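Local coordinates for sensor protein (Bacillus halodurans, PDB 3O5Y) that is the GAF sensory domain of a two-component histidine kinase, which probably uses ATP to phosphorylate a protein histidine and so pass on a signal, at residues H22-F28 with V111-K117; G45-L49 with Y88-L92; K16-V21 with F129-L133. All blocks are in the same frame, centred on the assembly; numbering follows the deposited sequence.

Contact 1. Residues H22-F28 with V111-K117; sequences HFDRISF and VLSIGRK. With ACT (acetate ion), chain C.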
ATOM      1  N   HIS A  22       5.753  11.735   6.208  1.00 41.67           N
ATOM      2  CA  HIS A  22       6.006  10.941   7.420  1.00 43.06           C
ATOM      3  C   HIS A  22       5.385   9.534   7.346  1.00 42.17           C
ATOM      4  O   HIS A  22       4.189   9.394   7.160  1.00 41.36           O
ATOM      5  CB  HIS A  22       5.479  11.692   8.651  1.00 45.29           C
ATOM      6  CG  HIS A  22       5.461  10.869   9.904  1.00 49.84           C
ATOM      7  ND1 HIS A  22       4.459  10.975  10.850  1.00 53.27           N
ATOM      8  CD2 HIS A  22       6.316   9.922  10.366  1.00 53.33           C
ATOM      9  CE1 HIS A  22       4.696  10.124  11.833  1.00 56.61           C
ATOM     10  NE2 HIS A  22       5.817   9.474  11.566  1.00 57.12           N
ATOM     11  N   PHE A  23       6.210   8.504   7.484  1.00 40.92           N
ATOM     12  CA  PHE A  23       5.730   7.134   7.516  1.00 41.12           C
ATOM     13  C   PHE A  23       6.852   6.247   8.005  1.00 42.76           C
ATOM     14  O   PHE A  23       8.020   6.629   7.936  1.00 44.23           O
ATOM     15  CB  PHE A  23       5.281   6.665   6.133  1.00 40.51           C
ATOM     16  CG  PHE A  23       6.418   6.441   5.164  1.00 40.06           C
ATOM     17  CD1 PHE A  23       6.968   7.505   4.460  1.00 38.92           C
ATOM     18  CD2 PHE A  23       6.951   5.168   4.973  1.00 39.83           C
ATOM     19  CE1 PHE A  23       8.024   7.310   3.575  1.00 39.85           C
ATOM     20  CE2 PHE A  23       8.011   4.963   4.088  1.00 40.99           C
ATOM     21  CZ  PHE A  23       8.544   6.044   3.382  1.00 40.80           C
ATOM     22  N   ASP A  24       6.508   5.044   8.450  1.00 43.79           N
ATOM     23  CA  ASP A  24       7.484   4.137   8.988  1.00 45.32           C
ATOM     24  C   ASP A  24       7.641   2.908   8.105  1.00 45.72           C
ATOM     25  O   ASP A  24       8.732   2.335   8.035  1.00 47.69           O
ATOM     26  CB  ASP A  24       7.093   3.740  10.413  1.00 47.10           C
ATOM     27  CG  ASP A  24       6.933   4.953  11.331  1.00 48.81           C
ATOM     28  OD1 ASP A  24       5.802   5.188  11.813  1.00 49.56           O
ATOM     29  OD2 ASP A  24       7.923   5.694  11.546  1.00 50.38           O
ATOM     30  N   ARG A  25       6.574   2.511   7.409  1.00 44.48           N
ATOM     31  CA  ARG A  25       6.596   1.261   6.662  1.00 43.72           C
ATOM     32  C   ARG A  25       5.732   1.397   5.445  1.00 42.62           C
ATOM     33  O   ARG A  25       4.661   1.974   5.521  1.00 43.25           O
ATOM     34  CB  ARG A  25       6.058   0.144   7.547  1.00 44.86           C
ATOM     35  CG  ARG A  25       6.439  -1.259   7.129  1.00 45.71           C
ATOM     36  CD  ARG A  25       5.358  -1.876   6.302  1.00 45.85           C
ATOM     37  NE  ARG A  25       5.647  -3.257   5.956  1.00 45.57           N
ATOM     38  CZ  ARG A  25       4.752  -4.069   5.410  1.00 46.34           C
ATOM     39  NH1 ARG A  25       3.520  -3.619   5.165  1.00 45.41           N
ATOM     40  NH2 ARG A  25       5.087  -5.322   5.106  1.00 45.58           N
ATOM     41  N   ILE A  26       6.198   0.884   4.315  1.00 42.29           N
ATOM     42  CA  ILE A  26       5.403   0.884   3.092  1.00 41.87           C
ATOM     43  C   ILE A  26       5.499  -0.481   2.477  1.00 41.64           C
ATOM     44  O   ILE A  26       6.559  -1.100   2.494  1.00 42.51           O
ATOM     45  CB  ILE A  26       5.914   1.904   2.033  1.00 42.62           C
ATOM     46  CG1 ILE A  26       5.868   3.311   2.589  1.00 44.13           C
ATOM     47  CG2 ILE A  26       5.056   1.866   0.766  1.00 43.61           C
ATOM     48  CD1 ILE A  26       5.434   4.369   1.603  1.00 47.67           C
ATOM     49  N   SER A  27       4.398  -0.953   1.916  1.00 40.81           N
ATOM     50  CA  SER A  27       4.471  -2.122   1.069  1.00 40.43           C
ATOM     51  C   SER A  27       3.738  -1.817  -0.205  1.00 41.27           C
ATOM     52  O   SER A  27       2.811  -1.015  -0.229  1.00 41.08           O
ATOM     53  CB  SER A  27       3.881  -3.361   1.744  1.00 39.58           C
ATOM     54  OG  SER A  27       2.498  -3.207   1.909  1.00 38.96           O
ATOM     55  N   PHE A  28       4.171  -2.458  -1.277  1.00 40.06           N
ATOM     56  CA  PHE A  28       3.504  -2.301  -2.533  1.00 41.12           C
ATOM     57  C   PHE A  28       3.061  -3.670  -3.003  1.00 41.95           C
ATOM     58  O   PHE A  28       3.811  -4.651  -2.911  1.00 43.87           O
ATOM     59  CB  PHE A  28       4.408  -1.607  -3.559  1.00 42.45           C
ATOM     60  CG  PHE A  28       3.927  -1.766  -4.956  1.00 45.47           C
ATOM     61  CD1 PHE A  28       2.792  -1.083  -5.395  1.00 46.33           C
ATOM     62  CD2 PHE A  28       4.553  -2.655  -5.820  1.00 49.21           C
ATOM     63  CE1 PHE A  28       2.302  -1.265  -6.683  1.00 47.52           C
ATOM     64  CE2 PHE A  28       4.069  -2.839  -7.121  1.00 52.04           C
ATOM     65  CZ  PHE A  28       2.931  -2.136  -7.546  1.00 50.31           C
ATOM     66  N   VAL A 111      -1.761  -2.062  -5.057  1.00 38.17           N
ATOM     67  CA  VAL A 111      -2.120  -1.383  -3.824  1.00 36.69           C
ATOM     68  C   VAL A 111      -0.866  -0.813  -3.190  1.00 37.18           C
ATOM     69  O   VAL A 111       0.202  -1.443  -3.232  1.00 37.11           O
ATOM     70  CB  VAL A 111      -2.870  -2.335  -2.839  1.00 37.00           C
ATOM     71  CG1 VAL A 111      -2.966  -1.740  -1.416  1.00 34.73           C
ATOM     72  CG2 VAL A 111      -4.260  -2.648  -3.363  1.00 35.28           C
ATOM     73  N   LEU A 112      -0.986   0.403  -2.648  1.00 37.51           N
ATOM     74  CA  LEU A 112       0.060   0.976  -1.792  1.00 38.40           C
ATOM     75  C   LEU A 112      -0.442   1.037  -0.351  1.00 38.33           C
ATOM     76  O   LEU A 112      -1.514   1.590  -0.075  1.00 38.55           O
ATOM     77  CB  LEU A 112       0.471   2.360  -2.280  1.00 38.78           C
ATOM     78  CG  LEU A 112       1.703   2.990  -1.625  1.00 41.84           C
ATOM     79  CD1 LEU A 112       2.949   2.264  -2.101  1.00 45.82           C
ATOM     80  CD2 LEU A 112       1.823   4.446  -1.992  1.00 43.69           C
ATOM     81  N   SER A 113       0.338   0.478   0.561  1.00 38.21           N
ATOM     82  CA  SER A 113      -0.035   0.378   1.957  1.00 38.66           C
ATOM     83  C   SER A 113       0.958   1.164   2.797  1.00 38.95           C
ATOM     84  O   SER A 113       2.146   0.824   2.822  1.00 39.94           O
ATOM     85  CB  SER A 113       0.000  -1.091   2.380  1.00 39.15           C
ATOM     86  OG  SER A 113      -0.511  -1.234   3.680  1.00 41.22           O
ATOM     87  N   ILE A 114       0.506   2.216   3.471  1.00 38.28           N
ATOM     88  CA  ILE A 114       1.450   3.073   4.194  1.00 38.29           C
ATOM     89  C   ILE A 114       1.124   3.051   5.678  1.00 38.55           C
ATOM     90  O   ILE A 114      -0.006   3.368   6.084  1.00 38.11           O
ATOM     91  CB  ILE A 114       1.474   4.528   3.663  1.00 38.59           C
ATOM     92  CG1 ILE A 114       1.600   4.553   2.134  1.00 38.62           C
ATOM     93  CG2 ILE A 114       2.620   5.322   4.305  1.00 38.54           C
ATOM     94  CD1 ILE A 114       1.798   5.917   1.573  1.00 38.66           C
ATOM     95  N   GLY A 115       2.114   2.639   6.466  1.00 38.59           N
ATOM     96  CA  GLY A 115       1.936   2.399   7.880  1.00 39.48           C
ATOM     97  C   GLY A 115       2.625   3.447   8.718  1.00 40.07           C
ATOM     98  O   GLY A 115       3.670   3.994   8.325  1.00 40.43           O
ATOM     99  N   ARG A 116       2.025   3.755   9.861  1.00 40.05           N
ATOM    100  CA  ARG A 116       2.703   4.578  10.874  1.00 40.88           C
ATOM    101  C   ARG A 116       2.677   3.857  12.199  1.00 41.84           C
ATOM    102  O   ARG A 116       1.672   3.205  12.550  1.00 41.98           O
ATOM    103  CB  ARG A 116       2.044   5.956  11.017  1.00 40.47           C
ATOM    104  CG  ARG A 116       2.257   6.871   9.840  1.00 40.47           C
ATOM    105  CD  ARG A 116       1.444   8.145   9.953  1.00 42.94           C
ATOM    106  NE  ARG A 116       1.937   9.155   9.010  1.00 45.06           N
ATOM    107  CZ  ARG A 116       1.345  10.324   8.789  1.00 47.32           C
ATOM    108  NH1 ARG A 116       0.225  10.632   9.449  1.00 49.48           N
ATOM    109  NH2 ARG A 116       1.862  11.183   7.910  1.00 46.97           N
ATOM    110  N   LYS A 117       3.787   3.960  12.928  1.00 43.36           N
ATOM    111  CA  LYS A 117       3.904   3.373  14.270  1.00 44.84           C
ATOM    112  C   LYS A 117       3.166   4.205  15.306  1.00 44.75           C
ATOM    113  O   LYS A 117       2.624   3.663  16.255  1.00 46.32           O
ATOM    114  CB  LYS A 117       5.372   3.148  14.662  1.00 45.67           C
ATOM    115  CG  LYS A 117       6.043   2.188  13.706  1.00 48.20           C
ATOM    116  CD  LYS A 117       7.492   1.839  14.045  1.00 53.51           C
ATOM    117  CE  LYS A 117       7.988   0.719  13.077  1.00 52.94           C
ATOM    118  NZ  LYS A 117       9.224   0.019  13.562  1.00 55.32           N
TER
HETATM  119  C   ACT C   2       1.598  -6.414   4.169  1.00 45.04           C
HETATM  120  O   ACT C   2       0.616  -7.119   4.565  1.00 45.44           O
HETATM  121  OXT ACT C   2       1.354  -5.306   3.600  1.00 44.20           O
HETATM  122  CH3 ACT C   2       2.991  -6.910   4.380  1.00 44.59           C
HETATM  123  O   HOH W   1       2.436  -0.877   5.308  1.00 38.95           O

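Contact 2. Residues G45-L49 with Y88-L92; sequences GSHSL and YLAIL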
ATOM      1  N   GLY A  45      13.686  -5.404   5.531  1.00 76.63           N
ATOM      2  CA  GLY A  45      13.467  -6.546   6.416  1.00 79.72           C
ATOM      3  C   GLY A  45      12.027  -6.811   6.830  1.00 78.53           C
ATOM      4  O   GLY A  45      11.676  -7.950   7.165  1.00 79.48           O
ATOM      5  N   SER A  46      11.191  -5.772   6.771  1.00 76.72           N
ATOM      6  CA  SER A  46       9.949  -5.719   7.554  1.00 77.22           C
ATOM      7  C   SER A  46       8.675  -6.184   6.855  1.00 74.20           C
ATOM      8  O   SER A  46       7.866  -5.379   6.384  1.00 72.23           O
ATOM      9  CB  SER A  46       9.745  -4.313   8.123  1.00 78.67           C
ATOM     10  OG  SER A  46       9.388  -3.429   7.088  1.00 76.56           O
ATOM     11  N   HIS A  47       8.513  -7.500   6.809  1.00 74.30           N
ATOM     12  CA  HIS A  47       7.264  -8.131   6.416  1.00 72.66           C
ATOM     13  C   HIS A  47       7.105  -9.412   7.225  1.00 74.02           C
ATOM     14  O   HIS A  47       8.094 -10.051   7.583  1.00 76.26           O
ATOM     15  CB  HIS A  47       7.239  -8.430   4.916  1.00 70.61           C
ATOM     16  CG  HIS A  47       8.466  -9.128   4.410  1.00 73.56           C
ATOM     17  ND1 HIS A  47       9.364  -8.524   3.555  1.00 75.01           N
ATOM     18  CD2 HIS A  47       8.943 -10.379   4.632  1.00 77.74           C
ATOM     19  CE1 HIS A  47      10.340  -9.371   3.272  1.00 78.09           C
ATOM     20  NE2 HIS A  47      10.109 -10.504   3.913  1.00 79.55           N
ATOM     21  N   SER A  48       5.866  -9.769   7.542  1.00 73.11           N
ATOM     22  CA  SER A  48       5.595 -11.083   8.111  1.00 73.52           C
ATOM     23  C   SER A  48       5.287 -12.076   7.002  1.00 70.43           C
ATOM     24  O   SER A  48       5.628 -13.255   7.112  1.00 71.92           O
ATOM     25  CB  SER A  48       4.449 -11.028   9.122  1.00 75.10           C
ATOM     26  OG  SER A  48       4.426 -12.218   9.910  1.00 77.33           O
ATOM     27  N   LEU A  49       4.636 -11.590   5.944  1.00 66.99           N
ATOM     28  CA  LEU A  49       4.349 -12.381   4.751  1.00 64.90           C
ATOM     29  C   LEU A  49       5.539 -12.358   3.814  1.00 64.72           C
ATOM     30  O   LEU A  49       6.152 -11.319   3.608  1.00 64.78           O
ATOM     31  CB  LEU A  49       3.116 -11.842   4.007  1.00 63.17           C
ATOM     32  CG  LEU A  49       1.745 -11.840   4.688  1.00 62.39           C
ATOM     33  CD1 LEU A  49       0.752 -11.055   3.877  1.00 60.16           C
ATOM     34  CD2 LEU A  49       1.232 -13.257   4.899  1.00 62.06           C
ATOM     35  N   TYR A  88      -0.736  -9.078  10.359  1.00 47.37           N
ATOM     36  CA  TYR A  88       0.550  -9.049   9.660  1.00 46.74           C
ATOM     37  C   TYR A  88       1.124  -7.648   9.682  1.00 46.36           C
ATOM     38  O   TYR A  88       2.324  -7.463   9.525  1.00 46.98           O
ATOM     39  CB  TYR A  88       0.421  -9.600   8.228  1.00 46.82           C
ATOM     40  CG  TYR A  88      -0.020 -11.052   8.186  1.00 47.66           C
ATOM     41  CD1 TYR A  88      -1.217 -11.415   7.582  1.00 47.37           C
ATOM     42  CD2 TYR A  88       0.748 -12.055   8.782  1.00 49.26           C
ATOM     43  CE1 TYR A  88      -1.638 -12.726   7.559  1.00 49.19           C
ATOM     44  CE2 TYR A  88       0.331 -13.384   8.771  1.00 50.82           C
ATOM     45  CZ  TYR A  88      -0.867 -13.709   8.159  1.00 52.21           C
ATOM     46  OH  TYR A  88      -1.296 -15.020   8.138  1.00 55.28           O
ATOM     47  N   LEU A  89       0.253  -6.667   9.895  1.00 45.99           N
ATOM     48  CA  LEU A  89       0.655  -5.288  10.082  1.00 45.39           C
ATOM     49  C   LEU A  89       0.929  -4.982  11.549  1.00 46.64           C
ATOM     50  O   LEU A  89       1.945  -4.357  11.862  1.00 47.72           O
ATOM     51  CB  LEU A  89      -0.394  -4.324   9.510  1.00 44.50           C
ATOM     52  CG  LEU A  89      -0.710  -4.365   8.002  1.00 42.13           C
ATOM     53  CD1 LEU A  89      -1.939  -3.518   7.646  1.00 38.50           C
ATOM     54  CD2 LEU A  89       0.498  -3.955   7.150  1.00 42.56           C
ATOM     55  N   ALA A  90       0.046  -5.418  12.450  1.00 47.29           N
ATOM     56  CA  ALA A  90       0.205  -5.125  13.885  1.00 48.48           C
ATOM     57  C   ALA A  90       1.542  -5.633  14.415  1.00 49.57           C
ATOM     58  O   ALA A  90       2.157  -5.006  15.290  1.00 50.44           O
ATOM     59  CB  ALA A  90      -0.936  -5.714  14.701  1.00 48.68           C
ATOM     60  N   ILE A  91       1.989  -6.757  13.859  1.00 49.42           N
ATOM     61  CA  ILE A  91       3.181  -7.435  14.337  1.00 50.51           C
ATOM     62  C   ILE A  91       4.427  -6.630  14.033  1.00 50.87           C
ATOM     63  O   ILE A  91       5.470  -6.846  14.638  1.00 51.99           O
ATOM     64  CB  ILE A  91       3.286  -8.860  13.739  1.00 50.93           C
ATOM     65  CG1 ILE A  91       4.206  -9.741  14.601  1.00 52.69           C
ATOM     66  CG2 ILE A  91       3.712  -8.824  12.257  1.00 50.04           C
ATOM     67  CD1 ILE A  91       4.220 -11.214  14.197  1.00 54.88           C
ATOM     68  N   LEU A  92       4.299  -5.692  13.100  1.00 50.63           N
ATOM     69  CA  LEU A  92       5.384  -4.789  12.712  1.00 51.49           C
ATOM     70  C   LEU A  92       5.346  -3.485  13.530  1.00 52.29           C
ATOM     71  O   LEU A  92       5.975  -2.492  13.157  1.00 52.70           O
ATOM     72  CB  LEU A  92       5.283  -4.485  11.212  1.00 50.53           C
ATOM     73  CG  LEU A  92       5.285  -5.693  10.270  1.00 50.45           C
ATOM     74  CD1 LEU A  92       4.900  -5.271   8.873  1.00 48.53           C
ATOM     75  CD2 LEU A  92       6.637  -6.446  10.278  1.00 50.17           C
TER

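Contact 3. Residues K16-V21 with F129-L133; sequences KLKLLV and FLEQL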
ATOM      1  N   LYS A  16      11.525   9.035  -2.656  1.00 47.08           N
ATOM      2  CA  LYS A  16      10.956  10.369  -2.602  1.00 49.30           C
ATOM      3  C   LYS A  16      10.107  10.516  -1.346  1.00 49.69           C
ATOM      4  O   LYS A  16      10.146  11.563  -0.676  1.00 52.19           O
ATOM      5  CB  LYS A  16      10.118  10.668  -3.832  1.00 51.64           C
ATOM      6  CG  LYS A  16      10.884  10.720  -5.139  1.00 53.58           C
ATOM      7  CD  LYS A  16       9.943  10.194  -6.219  1.00 55.55           C
ATOM      8  CE  LYS A  16      10.284  10.621  -7.625  1.00 60.04           C
ATOM      9  NZ  LYS A  16       9.071  10.476  -8.508  1.00 61.01           N
ATOM     10  N   LEU A  17       9.359   9.465  -1.017  1.00 46.65           N
ATOM     11  CA  LEU A  17       8.456   9.500   0.130  1.00 45.41           C
ATOM     12  C   LEU A  17       9.203   9.711   1.435  1.00 44.58           C
ATOM     13  O   LEU A  17       8.765  10.481   2.282  1.00 44.32           O
ATOM     14  CB  LEU A  17       7.563   8.256   0.200  1.00 46.00           C
ATOM     15  CG  LEU A  17       6.482   8.165  -0.884  1.00 46.68           C
ATOM     16  CD1 LEU A  17       5.584   6.990  -0.602  1.00 47.31           C
ATOM     17  CD2 LEU A  17       5.664   9.452  -0.970  1.00 44.60           C
ATOM     18  N   LYS A  18      10.342   9.048   1.575  1.00 45.00           N
ATOM     19  CA  LYS A  18      11.221   9.273   2.710  1.00 45.70           C
ATOM     20  C   LYS A  18      11.452  10.764   3.034  1.00 45.41           C
ATOM     21  O   LYS A  18      11.592  11.135   4.199  1.00 46.34           O
ATOM     22  CB  LYS A  18      12.554   8.577   2.465  1.00 47.39           C
ATOM     23  CG  LYS A  18      12.498   7.075   2.635  1.00 50.07           C
ATOM     24  CD  LYS A  18      13.630   6.373   1.881  1.00 54.35           C
ATOM     25  CE  LYS A  18      14.813   6.036   2.799  1.00 58.16           C
ATOM     26  NZ  LYS A  18      15.644   4.910   2.238  1.00 59.95           N
ATOM     27  N   LEU A  19      11.463  11.607   2.009  1.00 44.84           N
ATOM     28  CA  LEU A  19      11.851  13.005   2.156  1.00 45.40           C
ATOM     29  C   LEU A  19      10.679  13.945   2.248  1.00 45.38           C
ATOM     30  O   LEU A  19      10.849  15.122   2.583  1.00 47.51           O
ATOM     31  CB  LEU A  19      12.727  13.428   0.967  1.00 46.31           C
ATOM     32  CG  LEU A  19      14.038  12.634   0.823  1.00 47.19           C
ATOM     33  CD1 LEU A  19      14.645  12.776  -0.546  1.00 47.40           C
ATOM     34  CD2 LEU A  19      15.047  12.992   1.913  1.00 49.21           C
ATOM     35  N   LEU A  20       9.489  13.435   1.951  1.00 44.43           N
ATOM     36  CA  LEU A  20       8.321  14.283   1.747  1.00 44.41           C
ATOM     37  C   LEU A  20       7.157  14.001   2.693  1.00 43.70           C
ATOM     38  O   LEU A  20       6.339  14.894   2.978  1.00 44.54           O
ATOM     39  CB  LEU A  20       7.853  14.139   0.302  1.00 44.98           C
ATOM     40  CG  LEU A  20       8.824  14.772  -0.702  1.00 46.16           C
ATOM     41  CD1 LEU A  20       8.456  14.390  -2.127  1.00 46.24           C
ATOM     42  CD2 LEU A  20       8.845  16.279  -0.528  1.00 46.26           C
ATOM     43  N   VAL A  21       7.082  12.761   3.170  1.00 41.77           N
ATOM     44  CA  VAL A  21       5.904  12.288   3.867  1.00 41.01           C
ATOM     45  C   VAL A  21       6.314  11.440   5.046  1.00 40.67           C
ATOM     46  O   VAL A  21       7.147  10.554   4.917  1.00 40.51           O
ATOM     47  CB  VAL A  21       4.996  11.504   2.893  1.00 41.03           C
ATOM     48  CG1 VAL A  21       3.981  10.702   3.634  1.00 42.35           C
ATOM     49  CG2 VAL A  21       4.281  12.470   1.949  1.00 41.91           C
ATOM     50  N   PHE A 129      -1.175  14.941  -2.103  1.00 38.75           N
ATOM     51  CA  PHE A 129       0.131  14.680  -2.701  1.00 39.17           C
ATOM     52  C   PHE A 129       0.310  13.197  -3.042  1.00 39.02           C
ATOM     53  O   PHE A 129       0.682  12.873  -4.144  1.00 39.98           O
ATOM     54  CB  PHE A 129       1.262  15.193  -1.799  1.00 39.07           C
ATOM     55  CG  PHE A 129       2.626  14.858  -2.306  1.00 39.69           C
ATOM     56  CD1 PHE A 129       3.351  13.810  -1.739  1.00 38.16           C
ATOM     57  CD2 PHE A 129       3.190  15.588  -3.366  1.00 39.74           C
ATOM     58  CE1 PHE A 129       4.607  13.487  -2.208  1.00 39.88           C
ATOM     59  CE2 PHE A 129       4.463  15.281  -3.861  1.00 39.87           C
ATOM     60  CZ  PHE A 129       5.178  14.227  -3.292  1.00 40.85           C
ATOM     61  N   LEU A 130       0.035  12.305  -2.102  1.00 39.02           N
ATOM     62  CA  LEU A 130       0.111  10.861  -2.357  1.00 39.15           C
ATOM     63  C   LEU A 130      -0.755  10.373  -3.510  1.00 39.59           C
ATOM     64  O   LEU A 130      -0.314   9.522  -4.290  1.00 40.10           O
ATOM     65  CB  LEU A 130      -0.254  10.064  -1.103  1.00 37.96           C
ATOM     66  CG  LEU A 130       0.837  10.063  -0.038  1.00 38.88           C
ATOM     67  CD1 LEU A 130       0.293   9.466   1.233  1.00 38.00           C
ATOM     68  CD2 LEU A 130       2.095   9.316  -0.508  1.00 38.28           C
ATOM     69  N   GLU A 131      -1.978  10.893  -3.600  1.00 39.76           N
ATOM     70  CA  GLU A 131      -2.932  10.450  -4.621  1.00 41.19           C
ATOM     71  C   GLU A 131      -2.424  10.805  -6.031  1.00 41.99           C
ATOM     72  O   GLU A 131      -2.519   9.995  -6.965  1.00 42.10           O
ATOM     73  CB  GLU A 131      -4.336  11.045  -4.382  1.00 40.87           C
ATOM     74  N   GLN A 132      -1.873  12.007  -6.159  1.00 42.48           N
ATOM     75  CA  GLN A 132      -1.351  12.479  -7.421  1.00 44.67           C
ATOM     76  C   GLN A 132      -0.116  11.636  -7.768  1.00 44.65           C
ATOM     77  O   GLN A 132       0.005  11.119  -8.888  1.00 45.09           O
ATOM     78  CB  GLN A 132      -1.106  13.999  -7.356  1.00 45.14           C
ATOM     79  CG  GLN A 132       0.130  14.549  -8.068  1.00 52.09           C
ATOM     80  CD  GLN A 132       1.347  14.590  -7.153  1.00 58.55           C
ATOM     81  OE1 GLN A 132       1.262  15.044  -6.010  1.00 63.62           O
ATOM     82  NE2 GLN A 132       2.477  14.109  -7.644  1.00 61.15           N
ATOM     83  N   LEU A 133       0.746  11.429  -6.778  1.00 43.92           N
ATOM     84  CA  LEU A 133       1.960  10.640  -6.956  1.00 44.21           C
ATOM     85  C   LEU A 133       1.652   9.185  -7.346  1.00 43.71           C
ATOM     86  O   LEU A 133       2.294   8.649  -8.235  1.00 44.25           O
ATOM     87  CB  LEU A 133       2.796  10.722  -5.680  1.00 44.53           C
ATOM     88  CG  LEU A 133       4.319  10.564  -5.554  1.00 47.16           C
ATOM     89  CD1 LEU A 133       4.653   9.143  -5.219  1.00 49.43           C
ATOM     90  CD2 LEU A 133       5.124  11.061  -6.771  1.00 48.15           C
TER

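Contact 1. Residues H22-F28 with V111-K117
Two central strands of the GAF-domain antiparallel sheet, 25-32 and 108-116, pair here, and their ladder ends in a classic beta bulge where Asp24 and Arg25 both face Gly115. Asp24 N gives a nearly straight bond of 3.0 Å to Gly115 O, while Arg25 N reaches the same oxygen only weakly. Regular pairing follows: Gly115 N bonds to Arg25 O, and Ser27 and Ser113 exchange two backbone bonds.

The sheet's two faces differ in chemistry. On the one carrying Ile26, Phe28, Leu112 and Ile114, Ile26 CG2 lies 3.6 Å from Leu112 CD1, and its CD1 branch runs beside Ile114; helix 6-20 packs over this side. On the other, Arg25 and Ser27 reach an acetate, probably from the crystallisation liquor: Arg25 NH1 and Ser27 OG both donate to its OXT, and Tyr62 bonds to it too. A water joins Arg25 NH1 to Ser113 O, while Arg25 NH2 bonds to Ser46 O.

Beyond the bulge, Arg116 extends from CG to NE and grips His22 O side-on. Its NE and NH2 both donate to that oxygen, which lies in the guanidinium plane, and they come from the same face of the carbonyl. His22 ND1 lies over one guanidinium face, toward its rim, with the two planes 22° apart. Arg116 NH1 turns instead to Ile120 O, and Trp122 adds a cation-pi contact. A leucine at Arg116 has none of these donors, and His22 O and Ile120 O would probably lose their partner while the imidazole became freer to turn. Asp24 closes the end of the ladder: Lys117 N meets its OD1 at 2.6 Å on the anti side, 25° out of the carboxylate plane.

Contact 2. Residues G45-L49 with Y88-L92
Leu49 sets a methyl squarely over the ring of Tyr88. Its CD2 lies 3.8 Å from the ring centroid and only 5° off the normal, a CH-pi contact in which the carbon sits at similar distances from CE1, CE2 and CZ. Leu49 CG follows the same face down toward the root of the ring, 4.0 Å from Tyr88 CG, and the two side chains cross at about a right angle. Ser48 comes to the ring from another direction: its OG stands near the ring plane at the edge, 3.9 Å from Tyr88 CD2. The serine CB also touches Ile91 CG2 at 3.9 Å, a branch that lies between the backbone N and the carbonyl carbon of Ile91 and is thereby turned to the loop.

Further along, Leu92 packs against main chain more than against side chains. With its CG anti to the carbonyl carbon (chi1 -56°), it carries both methyls to the loop, CD1 to 3.9 Å from Ser46 O and CD2 beside the peptide that links Ser46 to His47. No hydrogen bond crosses between the segments; the contact, near the surface, is van der Waals packing. In the GAF fold it joins the long loop after strand 35-42 to the region of helix 86-90, beside the central sheet.

Behind this first layer, backbone bonds shape each segment. His47 N bonds to Gly45 O, consistent with an inverse gamma turn centred on Ser46, and Leu92 N bonds to Leu89 O. Ser46 OG is held by Pro43 O. Arg25, from strand 25-32, packs on His47, Leu89 and Leu92, while Tyr84 touches Leu49 from the side of the loop before the helix.

Contact 3. Residues K16-V21 with F129-L133
Leu17 and Leu130 meet methyl to methyl, CD2 to CD2 at 3.6 Å, where the two helices that flank one face of the GAF sheet run side by side. The short segments 16-20 and 129-133 are nearly antiparallel, at 165°, but their axes stay 12.7 Å apart, a distance spanned by long side chains. Both leucines have CG anti to their own carbonyl carbon (chi1 -70° for Leu17 and similar for Leu130), which lets each reach into the space between the helices although neither CB points straight across.

Phe129 spans the gap differently. Its CG is anti to the backbone N (chi1 175°), and the ring extends from its helix toward residues 17-21. There the Leu20 and Phe129 side chains cross at about a right angle, Leu20 CD1 lying 3.5 Å from Phe129 CZ. Leu17 CD2 comes near the ring plane at the edge, more loosely, at 4.4 Å from Phe129 CE1. Val21 uses its CG2 branch to touch Phe129 CD1 at 4.0 Å. The ring is thus met by three aliphatic side chains of segment 16-21.

Leu17 O accepts from both Leu20 N and Val21 N, which holds these two residues in place beside the ring. Leu133, one turn after Phe129, brings its CD1 loosely against Leu17 CD2 (4.4 Å). Inward, Trp122 touches Val21 and Leu130, and Leu130 also packs on Leu98 and Ile100 of strand 96-103, which ties helix 124-142 to the sheet; Leu17 packs on Phe23. Between the segments no hydrogen bond or salt bridge forms, so their hold on each other rests on apolar packing, leucine against leucine and aliphatic groups against the Phe129 ring.

How the contacts relate
From the N terminus, helix 6-20 brings 16-21 into contact 3, which closes the widest loop when helix 124-142 arrives. Inside it, contact 1 pairs the strand that follows the first helix with the strand that precedes the last one. Contact 2 is nested deeper still, between 45-49 and 88-92, so the three enclose one another without crossing. Contact 1 touches both others: Arg25 joins it to contact 2, and Ile26 CD1 lies 3.4 Å from Leu17 CD1 of contact 3. Contacts 2 and 3 do not touch, their centres about 22 Å apart; the central sheet separates the loop side from the helical side.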